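Aluminum resistance protein (Clostridium novyi, PDB 3I16) probably acts as a pyridoxal 5'-phosphate-dependent carbon-sulfur lyase of the methionine gamma-lyase family and is probably involved in aluminium resistance. Local coordinates at residues Asn219-Phe224 against Gly386-Leu391; Lys306-Cys311 against Glu328-Ile333. All blocks are in the same frame, centred on the assembly; numbering follows the deposited sequence.

Interaction 1: Asn219-Phe224 against Gly386-Leu391. With PLP (pyridoxal-5'-phosphate), chain J.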
loop_
_atom_site.group_PDB
_atom_site.type_symbol
_atom_site.label_atom_id
_atom_site.label_comp_id
_atom_site.label_asym_id
_atom_site.label_seq_id
_atom_site.Cartn_x
_atom_site.Cartn_y
_atom_site.Cartn_z
ATOM N N ASN B 219 -22.439 -14.004 -13.226
ATOM C CA ASN B 219 -21.820 -13.534 -14.448
ATOM C C ASN B 219 -20.327 -13.856 -14.579
ATOM O O ASN B 219 -19.704 -13.478 -15.577
ATOM C CB ASN B 219 -22.020 -12.003 -14.558
ATOM C CG ASN B 219 -22.003 -11.512 -16.002
ATOM O OD1 ASN B 219 -22.530 -12.190 -16.882
ATOM N ND2 ASN B 219 -21.412 -10.340 -16.252
ATOM N N CYS B 220 -19.749 -14.521 -13.583
ATOM C CA CYS B 220 -18.324 -14.874 -13.630
ATOM C C CYS B 220 -17.878 -15.450 -14.966
ATOM O O CYS B 220 -18.506 -16.385 -15.471
ATOM C CB CYS B 220 -18.001 -15.911 -12.575
ATOM S SG CYS B 220 -17.939 -15.266 -10.910
ATOM N N TYR B 221 -16.791 -14.890 -15.498
ATOM C CA TYR B 221 -16.161 -15.293 -16.774
ATOM C C TYR B 221 -16.820 -14.808 -18.052
ATOM O O TYR B 221 -16.240 -14.948 -19.125
ATOM C CB TYR B 221 -15.973 -16.799 -16.881
ATOM C CG TYR B 221 -14.979 -17.396 -15.911
ATOM C CD1 TYR B 221 -13.629 -17.041 -15.969
ATOM C CD2 TYR B 221 -15.355 -18.370 -15.025
ATOM C CE1 TYR B 221 -12.723 -17.606 -15.128
ATOM C CE2 TYR B 221 -14.446 -18.950 -14.191
ATOM C CZ TYR B 221 -13.144 -18.575 -14.248
ATOM O OH TYR B 221 -12.270 -19.160 -13.391
ATOM N N GLY B 222 -17.993 -14.192 -17.948
ATOM C CA GLY B 222 -18.723 -13.718 -19.119
ATOM C C GLY B 222 -18.583 -12.253 -19.428
ATOM O O GLY B 222 -19.048 -11.810 -20.476
ATOM N N GLU B 223 -17.916 -11.499 -18.541
ATOM C CA GLU B 223 -17.810 -10.059 -18.729
ATOM C C GLU B 223 -17.055 -9.731 -20.010
ATOM O O GLU B 223 -16.010 -10.320 -20.300
ATOM C CB GLU B 223 -17.127 -9.367 -17.542
ATOM C CG GLU B 223 -17.761 -9.624 -16.189
ATOM C CD GLU B 223 -17.240 -10.843 -15.453
ATOM O OE1 GLU B 223 -16.451 -11.632 -16.024
ATOM O OE2 GLU B 223 -17.676 -11.038 -14.300
ATOM N N PHE B 224 -17.639 -8.838 -20.801
ATOM C CA PHE B 224 -17.077 -8.383 -22.078
ATOM C C PHE B 224 -16.952 -9.440 -23.214
ATOM O O PHE B 224 -16.267 -9.212 -24.211
ATOM C CB PHE B 224 -15.777 -7.630 -21.833
ATOM C CG PHE B 224 -15.922 -6.528 -20.802
ATOM C CD1 PHE B 224 -16.777 -5.473 -21.028
ATOM C CD2 PHE B 224 -15.233 -6.578 -19.613
ATOM C CE1 PHE B 224 -16.931 -4.471 -20.081
ATOM C CE2 PHE B 224 -15.390 -5.584 -18.656
ATOM C CZ PHE B 224 -16.236 -4.528 -18.894
ATOM N N GLY B 386 -4.638 -17.079 -7.403
ATOM C CA GLY B 386 -5.912 -17.665 -7.810
ATOM C C GLY B 386 -6.629 -16.971 -8.962
ATOM O O GLY B 386 -7.735 -17.369 -9.322
ATOM N N SER B 387 -6.035 -15.919 -9.525
ATOM C CA SER B 387 -6.661 -15.206 -10.620
ATOM C C SER B 387 -6.838 -16.164 -11.798
ATOM O O SER B 387 -5.895 -16.842 -12.186
ATOM C CB SER B 387 -5.798 -14.030 -11.063
ATOM O OG SER B 387 -6.252 -13.530 -12.316
ATOM N N SER B 388 -8.034 -16.222 -12.357
ATOM C CA SER B 388 -8.270 -17.086 -13.521
ATOM C C SER B 388 -8.381 -16.316 -14.835
ATOM O O SER B 388 -8.726 -16.901 -15.861
ATOM C CB SER B 388 -9.458 -17.997 -13.285
ATOM O OG SER B 388 -10.545 -17.270 -12.776
ATOM N N ILE B 389 -8.104 -15.011 -14.789
ATOM C CA ILE B 389 -7.949 -14.213 -16.000
ATOM C C ILE B 389 -6.457 -14.309 -16.398
ATOM O O ILE B 389 -6.093 -13.962 -17.518
ATOM C CB ILE B 389 -8.438 -12.743 -15.854
ATOM C CG1 ILE B 389 -8.517 -12.056 -17.228
ATOM C CG2 ILE B 389 -7.569 -11.959 -14.894
ATOM C CD1 ILE B 389 -9.406 -12.771 -18.268
ATOM N N GLU B 390 -5.603 -14.764 -15.481
ATOM C CA GLU B 390 -4.207 -15.093 -15.801
ATOM C C GLU B 390 -4.227 -16.548 -16.218
ATOM O O GLU B 390 -5.096 -17.284 -15.753
ATOM C CB GLU B 390 -3.262 -14.922 -14.605
ATOM C CG GLU B 390 -3.171 -13.465 -14.138
ATOM C CD GLU B 390 -2.150 -13.241 -13.070
ATOM O OE1 GLU B 390 -0.960 -13.555 -13.307
ATOM O OE2 GLU B 390 -2.508 -12.678 -11.996
ATOM N N LEU B 391 -3.304 -16.948 -17.101
ATOM C CA LEU B 391 -3.257 -18.314 -17.600
ATOM C C LEU B 391 -3.302 -19.285 -16.441
ATOM O O LEU B 391 -2.480 -19.215 -15.529
ATOM C CB LEU B 391 -1.996 -18.576 -18.440
ATOM C CG LEU B 391 -1.928 -19.972 -19.093
ATOM C CD1 LEU B 391 -3.079 -20.200 -20.085
ATOM C CD2 LEU B 391 -0.575 -20.239 -19.791
HETATM N N1 PLP J . -19.588 -19.163 -10.454
HETATM C C2 PLP J . -18.933 -19.669 -11.536
HETATM C C2A PLP J . -19.711 -20.272 -12.664
HETATM C C3 PLP J . -17.541 -19.599 -11.565
HETATM O O3 PLP J . -16.879 -20.097 -12.660
HETATM C C4 PLP J . -16.830 -19.033 -10.496
HETATM C C5 PLP J . -17.515 -18.527 -9.396
HETATM C C6 PLP J . -18.893 -18.590 -9.404
HETATM C C5A PLP J . -16.834 -17.867 -8.212
HETATM O O4P PLP J . -15.715 -18.571 -7.784
HETATM P P PLP J . -14.621 -18.033 -6.693
HETATM O O1P PLP J . -14.087 -16.635 -6.968
HETATM O O2P PLP J . -13.479 -19.002 -6.885
HETATM O O3P PLP J . -15.252 -18.072 -5.310
#
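In the cofactor pocket of this fold-type I enzyme, Tyr221 and Ser388 meet through their hydroxyls and join two loops that are far apart in sequence. The case illustrates how such a pocket is completed where the loop after a central strand of the large mixed sheet meets the loop leading into the smaller antiparallel sheet. Tyr221 OH and Ser388 OG form a short hydrogen bond of 2.6 Å, in which either oxygen may be the donor. Ser388 CB lies in the ring plane at the tyrosine edge, 3.0 Å from Tyr221 OH, whereas OG stands obliquely to the ring. The serine has its OG lodged between backbone N and carbonyl carbon (chi1 47°), which turns it onto the phenol. On the other segment, residues Asn219 to Gly222 make a type II turn, closed by Gly222 N bonding to Asn219 O at 3.0 Å. Tyr221 takes the third position with a positive phi of 78°.

This turn also presents two neighbouring side chains to PLP. Cys220 SG sits over the pyridine ring, 3.6 Å from PLP C5. The Tyr221 ring, by contrast, offers its edge to the cofactor: CE2 comes within 3.1 Å of PLP O3, near the ring plane. Asp218, just ahead of the turn, bonds to PLP through OD2 and receives Cys220 N on OD1; one carboxylate thus bonds both the cofactor and the turn. Ser388 OG is also hydrogen-bonded to NZ of Lys244, another pocket residue.

Ser388 OG thus connects a lysine and a phenol that both border PLP. Although the two segments bury just 93 Å² together, this small polar junction fixes the phenol tip while the ring edge faces the cofactor's O3, consistent with a role in shaping the pocket.

Interaction 2: Lys306-Cys311 against Glu328-Ile333. With EDO (1,2-ethanediol), chain L.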
loop_
_atom_site.group_PDB
_atom_site.type_symbol
_atom_site.label_atom_id
_atom_site.label_comp_id
_atom_site.label_asym_id
_atom_site.label_seq_id
_atom_site.Cartn_x
_atom_site.Cartn_y
_atom_site.Cartn_z
ATOM N N LYS B 306 -9.077 -15.448 -26.985
ATOM C CA LYS B 306 -8.257 -15.872 -28.142
ATOM C C LYS B 306 -7.393 -17.084 -27.763
ATOM O O LYS B 306 -7.216 -18.057 -28.552
ATOM C CB LYS B 306 -7.408 -14.704 -28.673
ATOM C CG LYS B 306 -8.224 -13.723 -29.458
ATOM C CD LYS B 306 -7.424 -12.504 -29.917
ATOM C CE LYS B 306 -8.334 -11.491 -30.604
ATOM N NZ LYS B 306 -7.593 -10.346 -31.233
ATOM N N GLY B 307 -6.895 -17.069 -26.542
ATOM C CA GLY B 307 -6.161 -18.222 -26.024
ATOM C C GLY B 307 -7.036 -19.471 -25.938
ATOM O O GLY B 307 -6.583 -20.565 -26.267
ATOM N N ALA B 308 -8.282 -19.308 -25.483
ATOM C CA ALA B 308 -9.236 -20.417 -25.395
ATOM C C ALA B 308 -9.540 -21.015 -26.772
ATOM O O ALA B 308 -9.588 -22.241 -26.937
ATOM C CB ALA B 308 -10.547 -19.957 -24.713
ATOM N N ILE B 309 -9.724 -20.140 -27.763
ATOM C CA ILE B 309 -10.044 -20.577 -29.122
ATOM C C ILE B 309 -8.859 -21.336 -29.725
ATOM O O ILE B 309 -9.038 -22.388 -30.344
ATOM C CB ILE B 309 -10.463 -19.372 -30.019
ATOM C CG1 ILE B 309 -11.746 -18.720 -29.445
ATOM C CG2 ILE B 309 -10.669 -19.834 -31.428
ATOM C CD1 ILE B 309 -12.130 -17.355 -30.044
ATOM N N LEU B 310 -7.653 -20.807 -29.546
ATOM C CA LEU B 310 -6.449 -21.501 -30.002
ATOM C C LEU B 310 -6.330 -22.878 -29.314
ATOM O O LEU B 310 -5.996 -23.856 -29.950
ATOM C CB LEU B 310 -5.207 -20.689 -29.701
ATOM C CG LEU B 310 -3.849 -21.402 -29.809
ATOM C CD1 LEU B 310 -3.587 -21.822 -31.234
ATOM C CD2 LEU B 310 -2.747 -20.462 -29.270
ATOM N N CYS B 311 -6.542 -22.904 -27.997
ATOM C CA CYS B 311 -6.474 -24.144 -27.245
ATOM C C CYS B 311 -7.479 -25.125 -27.837
ATOM O O CYS B 311 -7.128 -26.247 -28.113
ATOM C CB CYS B 311 -6.779 -23.894 -25.772
ATOM S SG CYS B 311 -6.704 -25.411 -24.777
ATOM N N GLU B 328 -17.538 -21.911 -32.339
ATOM C CA GLU B 328 -18.827 -21.713 -31.699
ATOM C C GLU B 328 -18.839 -20.382 -30.983
ATOM O O GLU B 328 -17.795 -19.885 -30.587
ATOM C CB GLU B 328 -19.106 -22.811 -30.692
ATOM C CG GLU B 328 -18.959 -24.178 -31.281
ATOM C CD GLU B 328 -19.586 -25.222 -30.418
ATOM O OE1 GLU B 328 -20.841 -25.283 -30.371
ATOM O OE2 GLU B 328 -18.826 -26.002 -29.820
ATOM N N LYS B 329 -20.028 -19.821 -30.809
ATOM C CA LYS B 329 -20.219 -18.549 -30.119
ATOM C C LYS B 329 -19.981 -18.810 -28.618
ATOM O O LYS B 329 -20.584 -19.713 -28.051
ATOM C CB LYS B 329 -21.652 -18.066 -30.367
ATOM C CG LYS B 329 -21.883 -16.567 -30.316
ATOM C CD LYS B 329 -23.371 -16.269 -30.518
ATOM C CE LYS B 329 -23.913 -17.013 -31.716
ATOM N NZ LYS B 329 -25.404 -17.050 -31.749
ATOM N N ARG B 330 -19.116 -18.020 -27.996
ATOM C CA ARG B 330 -18.751 -18.176 -26.595
ATOM C C ARG B 330 -19.345 -17.137 -25.674
ATOM O O ARG B 330 -19.477 -15.985 -26.059
ATOM C CB ARG B 330 -17.235 -18.143 -26.486
ATOM C CG ARG B 330 -16.621 -19.351 -27.164
ATOM C CD ARG B 330 -15.153 -19.196 -27.425
ATOM N NE ARG B 330 -14.627 -20.390 -28.099
ATOM C CZ ARG B 330 -13.920 -21.378 -27.545
ATOM N NH1 ARG B 330 -13.569 -21.373 -26.267
ATOM N NH2 ARG B 330 -13.530 -22.405 -28.306
ATOM N N SER B 331 -19.718 -17.561 -24.470
ATOM C CA SER B 331 -20.263 -16.647 -23.456
ATOM C C SER B 331 -19.385 -16.607 -22.211
ATOM O O SER B 331 -19.759 -16.001 -21.203
ATOM C CB SER B 331 -21.700 -17.016 -23.100
ATOM O OG SER B 331 -22.428 -15.859 -22.667
ATOM N N ASP B 332 -18.210 -17.232 -22.289
ATOM C CA ASP B 332 -17.204 -17.170 -21.218
ATOM C C ASP B 332 -15.815 -17.477 -21.806
ATOM O O ASP B 332 -15.690 -17.833 -22.986
ATOM C CB ASP B 332 -17.569 -18.060 -20.012
ATOM C CG ASP B 332 -17.386 -19.552 -20.272
ATOM O OD1 ASP B 332 -16.628 -19.945 -21.185
ATOM O OD2 ASP B 332 -17.991 -20.358 -19.536
ATOM N N ILE B 333 -14.777 -17.360 -20.992
ATOM C CA ILE B 333 -13.411 -17.575 -21.471
ATOM C C ILE B 333 -12.877 -18.990 -21.274
ATOM O O ILE B 333 -11.703 -19.244 -21.525
ATOM C CB ILE B 333 -12.406 -16.558 -20.827
ATOM C CG1 ILE B 333 -12.288 -16.742 -19.306
ATOM C CG2 ILE B 333 -12.805 -15.125 -21.183
ATOM C CD1 ILE B 333 -11.060 -16.056 -18.695
HETATM C C1 EDO L . -3.488 -10.821 -29.750
HETATM O O1 EDO L . -2.698 -10.383 -28.637
HETATM C C2 EDO L . -4.290 -9.671 -30.346
HETATM O O2 EDO L . -5.416 -9.291 -29.532
#
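Ile309, on helix 287-318, sets its CG1 over one face of the Arg330 guanidinium, a worked example of a charged group whose flat surface rests on hydrocarbon. CG1 stands 3.6 Å from Arg330 NE, displaced toward the rim of the planar group. The isoleucine directs this branch with CG1 anti to its carbonyl carbon (chi1 -62°). Arg330 is stretched out from CG to NE, carrying its head from the loop to the helix. A near-perpendicular twist about the CD-NE bond (chi4 -102°) then turns the guanidinium out of line with the chain.

One helical position earlier, Ala308 points its CB into the same loop. The methyl touches Arg330 NH1 obliquely at 3.7 Å and packs against Ile333 O at 3.5 Å; the CA atoms of Ala308 and Ile333 are 6.4 Å apart, the closest approach of the two backbones by CA atoms.

The segments share no hydrogen bond. Arg330 NH1 instead bonds to Gln335 OE1, and NH2 makes a weak bond to Lys325 O. The guanidinium therefore divides its work: its N-H groups serve Gln335 at the start of strand 335-338 and, weakly, the carbonyl of Lys325, while its less polar face and aliphatic stem provide the dispersion contact with the helix.

Along the chain the order is 219-224, 306-311, 328-333, 386-391, so both segments of interaction 2 fall between the two of interaction 1. Their centres lie 12 Å apart and the two touch directly: Tyr221 CD1 packs on Ile333 CG1 at 3.6 Å, and Ile389 CD1 on Ile333 CD1 at 3.7 Å. Helix 287-318 is common to both, carrying 306-311 and receiving Ile389 on Ile300 and Ala304. Segments 328-333 and 386-391 both lead into strands of the antiparallel sheet, whereas 219-224 follows a strand of the large mixed sheet. Ile333 thus connects the helix-borne contact to the cofactor-lining tyrosine, so side chains pack in succession from the helix to the tyrosine beside PLP.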